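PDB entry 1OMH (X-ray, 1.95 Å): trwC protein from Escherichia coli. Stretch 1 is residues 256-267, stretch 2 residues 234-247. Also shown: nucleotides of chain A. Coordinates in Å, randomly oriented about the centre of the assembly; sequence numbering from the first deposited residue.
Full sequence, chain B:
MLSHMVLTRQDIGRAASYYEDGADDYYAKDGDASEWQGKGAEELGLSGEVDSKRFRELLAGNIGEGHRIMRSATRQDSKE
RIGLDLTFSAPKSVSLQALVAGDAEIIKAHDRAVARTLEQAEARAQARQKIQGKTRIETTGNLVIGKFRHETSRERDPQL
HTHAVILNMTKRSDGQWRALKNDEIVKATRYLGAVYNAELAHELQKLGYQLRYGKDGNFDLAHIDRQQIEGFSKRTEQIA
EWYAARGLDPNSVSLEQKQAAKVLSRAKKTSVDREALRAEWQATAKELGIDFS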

ATOM      1  N   GLU B 256      -3.281  -2.374  20.975  1.00 26.60           N
ATOM      2  CA  GLU B 256      -2.281  -1.499  21.558  1.00 30.03           C
ATOM      3  C   GLU B 256      -0.920  -2.177  21.597  1.00 26.61           C
ATOM      4  O   GLU B 256       0.091  -1.577  21.236  1.00 26.30           O
ATOM      5  CB  GLU B 256      -2.714  -1.084  22.967  1.00 34.36           C
ATOM      6  CG  GLU B 256      -1.655  -0.339  23.755  1.00 45.12           C
ATOM      7  CD  GLU B 256      -2.220   0.345  24.983  1.00 51.13           C
ATOM      8  OE1 GLU B 256      -2.758   1.464  24.842  1.00 54.15           O
ATOM      9  OE2 GLU B 256      -2.138  -0.239  26.083  1.00 52.71           O
ATOM     10  N   GLN B 257      -0.901  -3.438  22.012  1.00 20.00           N
ATOM     11  CA  GLN B 257       0.342  -4.199  22.096  1.00 20.00           C
ATOM     12  C   GLN B 257       0.931  -4.456  20.716  1.00 20.00           C
ATOM     13  O   GLN B 257       2.146  -4.366  20.522  1.00 20.00           O
ATOM     14  CB  GLN B 257       0.089  -5.527  22.819  1.00 20.00           C
ATOM     15  CG  GLN B 257      -0.507  -5.337  24.216  1.00 20.00           C
ATOM     16  CD  GLN B 257      -0.949  -6.640  24.862  1.00 20.00           C
ATOM     17  OE1 GLN B 257      -1.525  -7.517  24.205  1.00 20.00           O
ATOM     18  NE2 GLN B 257      -0.702  -6.770  26.166  1.00 20.00           N
ATOM     19  N   LYS B 258       0.065  -4.771  19.755  1.00 20.00           N
ATOM     20  CA  LYS B 258       0.504  -5.045  18.398  1.00 20.00           C
ATOM     21  C   LYS B 258       1.138  -3.803  17.781  1.00 20.00           C
ATOM     22  O   LYS B 258       2.226  -3.876  17.189  1.00 20.00           O
ATOM     23  CB  LYS B 258      -0.686  -5.514  17.543  1.00 20.00           C
ATOM     24  CG  LYS B 258      -0.333  -5.799  16.094  1.00 20.00           C
ATOM     25  CD  LYS B 258      -1.546  -6.271  15.284  1.00 20.00           C
ATOM     26  CE  LYS B 258      -2.011  -7.651  15.716  1.00 20.00           C
ATOM     27  N   GLN B 259       0.468  -2.663  17.923  1.00 22.59           N
ATOM     28  CA  GLN B 259       0.972  -1.412  17.377  1.00 24.38           C
ATOM     29  C   GLN B 259       2.295  -1.012  18.029  1.00 22.42           C
ATOM     30  O   GLN B 259       3.191  -0.501  17.360  1.00 27.97           O
ATOM     31  CB  GLN B 259      -0.054  -0.284  17.570  1.00 28.38           C
ATOM     32  CG  GLN B 259      -1.402  -0.536  16.905  1.00 34.28           C
ATOM     33  CD  GLN B 259      -2.357   0.649  17.023  1.00 43.13           C
ATOM     34  OE1 GLN B 259      -2.544   1.209  18.107  1.00 44.37           O
ATOM     35  NE2 GLN B 259      -2.974   1.027  15.904  1.00 43.02           N
ATOM     36  N   ALA B 260       2.411  -1.236  19.334  1.00 22.00           N
ATOM     37  CA  ALA B 260       3.639  -0.897  20.050  1.00 22.68           C
ATOM     38  C   ALA B 260       4.793  -1.772  19.549  1.00 25.80           C
ATOM     39  O   ALA B 260       5.905  -1.293  19.341  1.00 25.08           O
ATOM     40  CB  ALA B 260       3.443  -1.092  21.558  1.00 18.89           C
ATOM     41  N   ALA B 261       4.519  -3.055  19.347  1.00 23.23           N
ATOM     42  CA  ALA B 261       5.545  -3.977  18.881  1.00 20.96           C
ATOM     43  C   ALA B 261       6.054  -3.601  17.494  1.00 24.63           C
ATOM     44  O   ALA B 261       7.258  -3.642  17.234  1.00 23.77           O
ATOM     45  CB  ALA B 261       4.999  -5.387  18.866  1.00 19.76           C
ATOM     46  N   LYS B 262       5.138  -3.228  16.606  1.00 22.10           N
ATOM     47  CA  LYS B 262       5.502  -2.862  15.241  1.00 23.05           C
ATOM     48  C   LYS B 262       6.125  -1.481  15.091  1.00 23.56           C
ATOM     49  O   LYS B 262       7.086  -1.308  14.342  1.00 24.86           O
ATOM     50  CB  LYS B 262       4.277  -2.959  14.332  1.00 23.61           C
ATOM     51  CG  LYS B 262       3.752  -4.370  14.188  1.00 30.15           C
ATOM     52  CD  LYS B 262       2.568  -4.426  13.249  1.00 31.19           C
ATOM     53  CE  LYS B 262       2.050  -5.844  13.128  1.00 33.50           C
ATOM     54  NZ  LYS B 262       1.114  -5.950  11.986  1.00 32.97           N
ATOM     55  N   VAL B 263       5.585  -0.498  15.801  1.00 21.07           N
ATOM     56  CA  VAL B 263       6.101   0.857  15.694  1.00 24.52           C
ATOM     57  C   VAL B 263       7.372   1.107  16.492  1.00 26.15           C
ATOM     58  O   VAL B 263       8.331   1.681  15.973  1.00 25.60           O
ATOM     59  CB  VAL B 263       5.026   1.891  16.112  1.00 28.32           C
ATOM     60  CG1 VAL B 263       5.574   3.311  15.977  1.00 30.98           C
ATOM     61  CG2 VAL B 263       3.791   1.730  15.225  1.00 28.86           C
ATOM     62  N   LEU B 264       7.393   0.659  17.741  1.00 25.40           N
ATOM     63  CA  LEU B 264       8.549   0.877  18.605  1.00 30.94           C
ATOM     64  C   LEU B 264       9.806   0.092  18.241  1.00 32.56           C
ATOM     65  O   LEU B 264      10.884   0.397  18.740  1.00 33.81           O
ATOM     66  CB  LEU B 264       8.169   0.602  20.066  1.00 26.34           C
ATOM     67  CG  LEU B 264       7.147   1.580  20.656  1.00 33.29           C
ATOM     68  CD1 LEU B 264       6.838   1.206  22.102  1.00 25.67           C
ATOM     69  CD2 LEU B 264       7.700   2.999  20.574  1.00 33.01           C
ATOM     70  N   SER B 265       9.676  -0.913  17.380  1.00 28.44           N
ATOM     71  CA  SER B 265      10.838  -1.699  16.978  1.00 26.21           C
ATOM     72  C   SER B 265      11.273  -1.293  15.575  1.00 27.80           C
ATOM     73  O   SER B 265      12.255  -1.805  15.042  1.00 30.16           O
ATOM     74  CB  SER B 265      10.504  -3.195  16.994  1.00 25.52           C
ATOM     75  OG  SER B 265       9.580  -3.533  15.965  1.00 21.20           O
ATOM     76  N   ARG B 266      10.541  -0.346  14.999  1.00 29.55           N
ATOM     77  CA  ARG B 266      10.779   0.114  13.635  1.00 31.88           C
ATOM     78  C   ARG B 266      11.818   1.211  13.453  1.00 33.31           C
ATOM     79  O   ARG B 266      11.715   2.286  14.040  1.00 30.65           O
ATOM     80  CB  ARG B 266       9.450   0.569  13.033  1.00 31.32           C
ATOM     81  CG  ARG B 266       9.467   0.775  11.533  1.00 37.02           C
ATOM     82  CD  ARG B 266       8.052   0.673  10.984  1.00 39.55           C
ATOM     83  NE  ARG B 266       7.206   1.783  11.401  1.00 41.28           N
ATOM     84  CZ  ARG B 266       5.880   1.723  11.475  1.00 42.78           C
ATOM     85  NH1 ARG B 266       5.245   0.600  11.168  1.00 37.25           N
ATOM     86  NH2 ARG B 266       5.188   2.789  11.843  1.00 38.72           N
ATOM     87  N   ALA B 267      12.812   0.932  12.615  1.00 32.40           N
ATOM     88  CA  ALA B 267      13.866   1.896  12.326  1.00 36.63           C
ATOM     89  C   ALA B 267      13.373   2.887  11.275  1.00 35.63           C
ATOM     90  O   ALA B 267      12.523   2.560  10.449  1.00 37.49           O
ATOM     91  CB  ALA B 267      15.114   1.176  11.817  1.00 29.58           C
TER
ATOM     92  P    DC A  24       9.323  -8.069   6.566  1.00 16.78           P
ATOM     93  OP1  DC A  24      10.319  -7.388   5.699  1.00 17.01           O
ATOM     94  OP2  DC A  24       9.776  -8.823   7.764  1.00 14.02           O
ATOM     95  O5'  DC A  24       8.198  -7.029   7.012  1.00 15.97           O
ATOM     96  C5'  DC A  24       7.806  -5.906   6.205  1.00 15.52           C
ATOM     97  C4'  DC A  24       6.633  -5.219   6.865  1.00 16.87           C
ATOM     98  O4'  DC A  24       5.677  -6.239   7.219  1.00 17.53           O
ATOM     99  C3'  DC A  24       6.979  -4.483   8.166  1.00 14.53           C
ATOM    100  O3'  DC A  24       6.722  -3.100   7.840  1.00 21.95           O
ATOM    101  C2'  DC A  24       5.769  -4.735   9.053  1.00 13.22           C
ATOM    102  C1'  DC A  24       5.053  -5.919   8.444  1.00 16.24           C
ATOM    103  N1   DC A  24       4.851  -7.145   9.231  1.00 19.81           N
ATOM    104  C2   DC A  24       3.849  -7.137  10.205  1.00 21.21           C
ATOM    105  O2   DC A  24       3.258  -6.079  10.435  1.00 23.38           O
ATOM    106  N3   DC A  24       3.551  -8.280  10.861  1.00 20.20           N
ATOM    107  C4   DC A  24       4.222  -9.399  10.583  1.00 23.35           C
ATOM    108  N4   DC A  24       3.876 -10.514  11.229  1.00 24.43           N
ATOM    109  C5   DC A  24       5.279  -9.427   9.624  1.00 21.35           C
ATOM    110  C6   DC A  24       5.565  -8.285   8.986  1.00 17.74           C
ATOM    111  P    DT A  25       7.082  -1.910   8.871  1.00 24.19           P
ATOM    112  OP1  DT A  25       8.554  -1.728   8.809  1.00 18.01           O
ATOM    113  OP2  DT A  25       6.427  -2.112  10.188  1.00 20.29           O
ATOM    114  O5'  DT A  25       6.375  -0.650   8.197  1.00 22.99           O
ATOM    115  C5'  DT A  25       6.561  -0.361   6.807  1.00 29.45           C
ATOM    116  C4'  DT A  25       5.403   0.454   6.274  1.00 33.78           C
ATOM    117  O4'  DT A  25       4.202  -0.347   6.279  1.00 35.64           O
ATOM    118  C3'  DT A  25       5.073   1.657   7.147  1.00 33.87           C
ATOM    119  O3'  DT A  25       5.786   2.786   6.649  1.00 35.07           O
ATOM    120  C2'  DT A  25       3.587   1.859   6.930  1.00 36.20           C
ATOM    121  C1'  DT A  25       3.072   0.476   6.549  1.00 35.91           C
ATOM    122  N1   DT A  25       2.229  -0.198   7.562  1.00 37.82           N
ATOM    123  C2   DT A  25       0.899   0.167   7.643  1.00 39.32           C
ATOM    124  O2   DT A  25       0.396   1.039   6.948  1.00 34.58           O
ATOM    125  N3   DT A  25       0.172  -0.530   8.578  1.00 38.12           N
ATOM    126  C4   DT A  25       0.630  -1.522   9.424  1.00 38.18           C
ATOM    127  O4   DT A  25      -0.147  -2.060  10.212  1.00 38.33           O
ATOM    128  C5   DT A  25       2.036  -1.843   9.294  1.00 32.91           C
ATOM    129  C7   DT A  25       2.625  -2.905  10.168  1.00 27.40           C
ATOM    130  C6   DT A  25       2.753  -1.171   8.385  1.00 34.42           C
ATOM    131  P    DT A  23       4.991 -13.787   6.416  1.00 18.76           P
ATOM    132  OP1  DT A  23       5.327 -14.585   5.211  1.00 19.10           O
ATOM    133  OP2  DT A  23       5.166 -14.381   7.762  1.00 16.00           O
ATOM    134  O5'  DT A  23       5.747 -12.376   6.345  1.00 19.18           O
ATOM    135  C5'  DT A  23       7.190 -12.283   6.176  1.00 16.12           C
ATOM    136  C4'  DT A  23       7.523 -11.129   5.250  1.00 14.25           C
ATOM    137  O4'  DT A  23       6.693 -11.261   4.091  1.00 16.48           O
ATOM    138  C3'  DT A  23       7.349  -9.689   5.771  1.00 13.45           C
ATOM    139  O3'  DT A  23       8.641  -9.104   5.541  1.00 17.78           O
ATOM    140  C2'  DT A  23       6.777  -8.942   4.577  1.00 16.84           C
ATOM    141  C1'  DT A  23       6.274 -10.008   3.623  1.00 17.40           C
ATOM    142  N1   DT A  23       4.856 -10.106   3.234  1.00 18.45           N
ATOM    143  C2   DT A  23       4.212  -8.999   2.742  1.00 16.34           C
ATOM    144  O2   DT A  23       4.704  -7.885   2.751  1.00 16.58           O
ATOM    145  N3   DT A  23       2.962  -9.249   2.227  1.00 17.20           N
ATOM    146  C4   DT A  23       2.306 -10.467   2.183  1.00 17.33           C
ATOM    147  O4   DT A  23       1.201 -10.544   1.650  1.00 17.88           O
ATOM    148  C5   DT A  23       3.018 -11.573   2.788  1.00 16.54           C
ATOM    149  C7   DT A  23       2.386 -12.929   2.822  1.00 14.17           C
ATOM    150  C6   DT A  23       4.230 -11.334   3.290  1.00 16.71           C
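Stretch 2 234-247: KRTEQIAEWYAARG

Stretch 2 packs on stretch 1 as helix against helix: residues 234-246 are helical, and their axis passes 8.8 Å from that of helix 256-264 at its closest, with N-to-C directions 129° apart, so the two run obliquely antiparallel. Gly247 leaves the helix with positive phi (66°). The backbones come nearest where Ala261 CA lies 5.7 Å from Ile239 CA; beyond it, Ser265 CA lies 6.4 Å from Gln238 CA and Arg266 CA 7.5 Å from Arg235 CA.

Apolar packing centres on Ala261, which two aromatic rings approach. Trp242 (chi1 t) points toward stretch 1 and lays a ring face over it: Ala261 CA stands 3.6 Å from the centroid of the five-membered ring, a CH-pi contact, and Ala261 CB is 3.4 Å from Trp242 CD1. Farther along the indole, Leu264 CB meets Trp242 CH2 at 3.4 Å. Tyr243 (chi1 m) brings CE1 to 3.5 Å from Ala261 CB, while its OH lies 3.4 Å from Lys258 CA. Ile239 touches both Lys262 (CG1 to Lys262 CG, 3.9 Å) and the Ser265 hydroxyl (CD1 to Ser265 OG, 3.3 Å).

Arg235, folded through three m rotamers, donates two direct hydrogen bonds across the stretches: NH1 to Ser265 OG (3.1 Å) and NH2 to Lys262 O (2.7 Å). Ser265 OG in turn donates to Ala261 O (2.6 Å), tying Ser265 back to the backbone of Ala261. Arg266 CB covers one face of the Arg235 guanidinium, 3.4 Å from NH2. A water bridges the helices, donating to Gln257 O (2.8 Å) and accepting a weak bond from Trp242 NE1 (2.8 Å).

DNA joins at the Arg235 end: Arg235 NE binds DT25 OP1 (2.8 Å), Arg235 NH2 and Arg266 NH1 share DT25 OP2 (3.0 and 3.1 Å), and Lys262 NZ reaches DC24 O2 (2.6 Å).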

ATOM      1  N   LYS B 234      13.713  -9.370   8.359  1.00 16.82           N
ATOM      2  CA  LYS B 234      14.240  -8.806   9.597  1.00 16.00           C
ATOM      3  C   LYS B 234      13.187  -8.106  10.443  1.00 14.73           C
ATOM      4  O   LYS B 234      13.199  -8.234  11.662  1.00 16.71           O
ATOM      5  CB  LYS B 234      15.388  -7.838   9.277  1.00 19.06           C
ATOM      6  CG  LYS B 234      16.640  -8.531   8.727  1.00 24.58           C
ATOM      7  CD  LYS B 234      17.712  -7.510   8.343  1.00 29.31           C
ATOM      8  CE  LYS B 234      18.959  -8.189   7.796  1.00 32.67           C
ATOM      9  NZ  LYS B 234      20.007  -7.188   7.414  1.00 33.86           N
ATOM     10  N   ARG B 235      12.286  -7.356   9.810  1.00 14.54           N
ATOM     11  CA  ARG B 235      11.238  -6.671  10.565  1.00 13.58           C
ATOM     12  C   ARG B 235      10.343  -7.677  11.288  1.00 18.61           C
ATOM     13  O   ARG B 235       9.966  -7.462  12.439  1.00 18.70           O
ATOM     14  CB  ARG B 235      10.416  -5.762   9.644  1.00 17.38           C
ATOM     15  CG  ARG B 235      11.179  -4.516   9.192  1.00 18.58           C
ATOM     16  CD  ARG B 235      11.366  -3.527  10.349  1.00 16.23           C
ATOM     17  NE  ARG B 235      10.076  -3.016  10.799  1.00 20.20           N
ATOM     18  CZ  ARG B 235       9.649  -3.052  12.059  1.00 18.57           C
ATOM     19  NH1 ARG B 235      10.412  -3.575  13.009  1.00 20.85           N
ATOM     20  NH2 ARG B 235       8.448  -2.576  12.361  1.00 19.46           N
ATOM     21  N   THR B 236      10.025  -8.790  10.631  1.00 17.34           N
ATOM     22  CA  THR B 236       9.191  -9.812  11.257  1.00 16.72           C
ATOM     23  C   THR B 236       9.909 -10.359  12.486  1.00 20.25           C
ATOM     24  O   THR B 236       9.284 -10.623  13.515  1.00 14.79           O
ATOM     25  CB  THR B 236       8.913 -10.989  10.299  1.00 17.09           C
ATOM     26  OG1 THR B 236       8.167 -10.517   9.172  1.00 19.34           O
ATOM     27  CG2 THR B 236       8.131 -12.084  11.009  1.00 16.78           C
ATOM     28  N   GLU B 237      11.223 -10.524  12.367  1.00 14.60           N
ATOM     29  CA  GLU B 237      12.039 -11.043  13.464  1.00 21.87           C
ATOM     30  C   GLU B 237      12.029 -10.073  14.645  1.00 12.16           C
ATOM     31  O   GLU B 237      11.945 -10.497  15.793  1.00 20.80           O
ATOM     32  CB  GLU B 237      13.481 -11.268  12.995  1.00 21.01           C
ATOM     33  CG  GLU B 237      14.319 -12.126  13.934  1.00 32.12           C
ATOM     34  CD  GLU B 237      15.786 -12.170  13.529  1.00 42.22           C
ATOM     35  OE1 GLU B 237      16.074 -12.175  12.312  1.00 39.36           O
ATOM     36  OE2 GLU B 237      16.655 -12.209  14.430  1.00 45.41           O
ATOM     37  N   GLN B 238      12.120  -8.779  14.356  1.00 15.64           N
ATOM     38  CA  GLN B 238      12.110  -7.763  15.405  1.00 18.23           C
ATOM     39  C   GLN B 238      10.754  -7.747  16.113  1.00 22.54           C
ATOM     40  O   GLN B 238      10.673  -7.608  17.336  1.00 16.27           O
ATOM     41  CB  GLN B 238      12.435  -6.386  14.806  1.00 16.67           C
ATOM     42  CG  GLN B 238      13.902  -6.258  14.368  1.00 19.71           C
ATOM     43  CD  GLN B 238      14.201  -4.969  13.606  1.00 25.22           C
ATOM     44  OE1 GLN B 238      15.347  -4.510  13.562  1.00 27.26           O
ATOM     45  NE2 GLN B 238      13.178  -4.388  12.992  1.00 19.31           N
ATOM     46  N   ILE B 239       9.685  -7.891  15.340  1.00 20.95           N
ATOM     47  CA  ILE B 239       8.346  -7.915  15.916  1.00 18.71           C
ATOM     48  C   ILE B 239       8.219  -9.138  16.837  1.00 17.79           C
ATOM     49  O   ILE B 239       7.737  -9.019  17.964  1.00 18.42           O
ATOM     50  CB  ILE B 239       7.259  -7.953  14.801  1.00 14.65           C
ATOM     51  CG1 ILE B 239       7.018  -6.550  14.229  1.00 20.36           C
ATOM     52  CG2 ILE B 239       5.936  -8.434  15.370  1.00 15.66           C
ATOM     53  CD1 ILE B 239       8.252  -5.774  13.874  1.00 31.37           C
ATOM     54  N   ALA B 240       8.669 -10.305  16.371  1.00 17.70           N
ATOM     55  CA  ALA B 240       8.596 -11.520  17.189  1.00 19.12           C
ATOM     56  C   ALA B 240       9.393 -11.382  18.495  1.00 22.68           C
ATOM     57  O   ALA B 240       8.944 -11.833  19.558  1.00 18.15           O
ATOM     58  CB  ALA B 240       9.107 -12.730  16.398  1.00 20.58           C
ATOM     59  N   GLU B 241      10.573 -10.770  18.419  1.00 17.66           N
ATOM     60  CA  GLU B 241      11.393 -10.601  19.617  1.00 17.01           C
ATOM     61  C   GLU B 241      10.703  -9.684  20.616  1.00 15.98           C
ATOM     62  O   GLU B 241      10.816  -9.886  21.817  1.00 16.93           O
ATOM     63  CB  GLU B 241      12.771 -10.006  19.287  1.00 19.88           C
ATOM     64  CG  GLU B 241      13.788 -10.241  20.415  1.00 25.90           C
ATOM     65  CD  GLU B 241      15.020  -9.352  20.339  1.00 27.49           C
ATOM     66  OE1 GLU B 241      15.509  -9.090  19.222  1.00 25.81           O
ATOM     67  OE2 GLU B 241      15.511  -8.924  21.407  1.00 24.05           O
ATOM     68  N   TRP B 242       9.997  -8.671  20.117  1.00 14.38           N
ATOM     69  CA  TRP B 242       9.309  -7.731  20.987  1.00 20.30           C
ATOM     70  C   TRP B 242       8.247  -8.454  21.806  1.00 22.19           C
ATOM     71  O   TRP B 242       8.157  -8.262  23.023  1.00 21.62           O
ATOM     72  CB  TRP B 242       8.690  -6.591  20.165  1.00 16.12           C
ATOM     73  CG  TRP B 242       8.127  -5.478  21.004  1.00 25.01           C
ATOM     74  CD1 TRP B 242       6.916  -5.460  21.647  1.00 21.75           C
ATOM     75  CD2 TRP B 242       8.759  -4.227  21.308  1.00 24.93           C
ATOM     76  NE1 TRP B 242       6.758  -4.275  22.324  1.00 28.30           N
ATOM     77  CE2 TRP B 242       7.874  -3.500  22.136  1.00 24.83           C
ATOM     78  CE3 TRP B 242       9.992  -3.649  20.966  1.00 24.87           C
ATOM     79  CZ2 TRP B 242       8.177  -2.227  22.625  1.00 28.74           C
ATOM     80  CZ3 TRP B 242      10.293  -2.379  21.457  1.00 31.40           C
ATOM     81  CH2 TRP B 242       9.388  -1.684  22.276  1.00 27.74           C
ATOM     82  N   TYR B 243       7.453  -9.294  21.146  1.00 21.44           N
ATOM     83  CA  TYR B 243       6.424 -10.057  21.846  1.00 23.33           C
ATOM     84  C   TYR B 243       7.076 -11.006  22.857  1.00 26.14           C
ATOM     85  O   TYR B 243       6.619 -11.119  23.995  1.00 26.90           O
ATOM     86  CB  TYR B 243       5.580 -10.881  20.859  1.00 22.17           C
ATOM     87  CG  TYR B 243       4.673 -10.075  19.952  1.00 22.40           C
ATOM     88  CD1 TYR B 243       3.967  -8.974  20.434  1.00 25.03           C
ATOM     89  CD2 TYR B 243       4.490 -10.442  18.618  1.00 25.65           C
ATOM     90  CE1 TYR B 243       3.099  -8.256  19.610  1.00 28.05           C
ATOM     91  CE2 TYR B 243       3.625  -9.733  17.786  1.00 23.23           C
ATOM     92  CZ  TYR B 243       2.935  -8.644  18.288  1.00 27.68           C
ATOM     93  OH  TYR B 243       2.086  -7.936  17.470  1.00 28.76           O
ATOM     94  N   ALA B 244       8.144 -11.682  22.435  1.00 25.34           N
ATOM     95  CA  ALA B 244       8.856 -12.628  23.300  1.00 29.32           C
ATOM     96  C   ALA B 244       9.435 -11.948  24.536  1.00 28.98           C
ATOM     97  O   ALA B 244       9.440 -12.521  25.623  1.00 28.81           O
ATOM     98  CB  ALA B 244       9.972 -13.329  22.518  1.00 24.99           C
ATOM     99  N   ALA B 245       9.919 -10.723  24.367  1.00 28.43           N
ATOM    100  CA  ALA B 245      10.488  -9.981  25.480  1.00 29.84           C
ATOM    101  C   ALA B 245       9.389  -9.624  26.473  1.00 30.91           C
ATOM    102  O   ALA B 245       9.561  -9.772  27.685  1.00 31.56           O
ATOM    103  CB  ALA B 245      11.165  -8.720  24.974  1.00 31.79           C
ATOM    104  N   ARG B 246       8.258  -9.157  25.952  1.00 32.25           N
ATOM    105  CA  ARG B 246       7.111  -8.776  26.778  1.00 33.26           C
ATOM    106  C   ARG B 246       6.377 -10.002  27.316  1.00 33.08           C
ATOM    107  O   ARG B 246       5.442  -9.873  28.103  1.00 35.47           O
ATOM    108  CB  ARG B 246       6.127  -7.940  25.958  1.00 34.35           C
ATOM    109  CG  ARG B 246       6.499  -6.484  25.741  1.00 36.87           C
ATOM    110  CD  ARG B 246       6.090  -5.636  26.934  1.00 43.44           C
ATOM    111  NE  ARG B 246       5.458  -4.381  26.534  1.00 48.96           N
ATOM    112  CZ  ARG B 246       6.013  -3.487  25.718  1.00 52.65           C
ATOM    113  NH1 ARG B 246       5.369  -2.367  25.405  1.00 50.20           N
ATOM    114  NH2 ARG B 246       7.214  -3.717  25.210  1.00 54.48           N
ATOM    115  N   GLY B 247       6.793 -11.186  26.879  1.00 30.98           N
ATOM    116  CA  GLY B 247       6.144 -12.408  27.319  1.00 32.28           C
ATOM    117  C   GLY B 247       4.716 -12.486  26.808  1.00 36.89           C
ATOM    118  O   GLY B 247       3.842 -13.064  27.459  1.00 35.09           O
TER
HETATM  119  O   HOH W   1       4.007  -4.918  22.595  1.00 35.87           O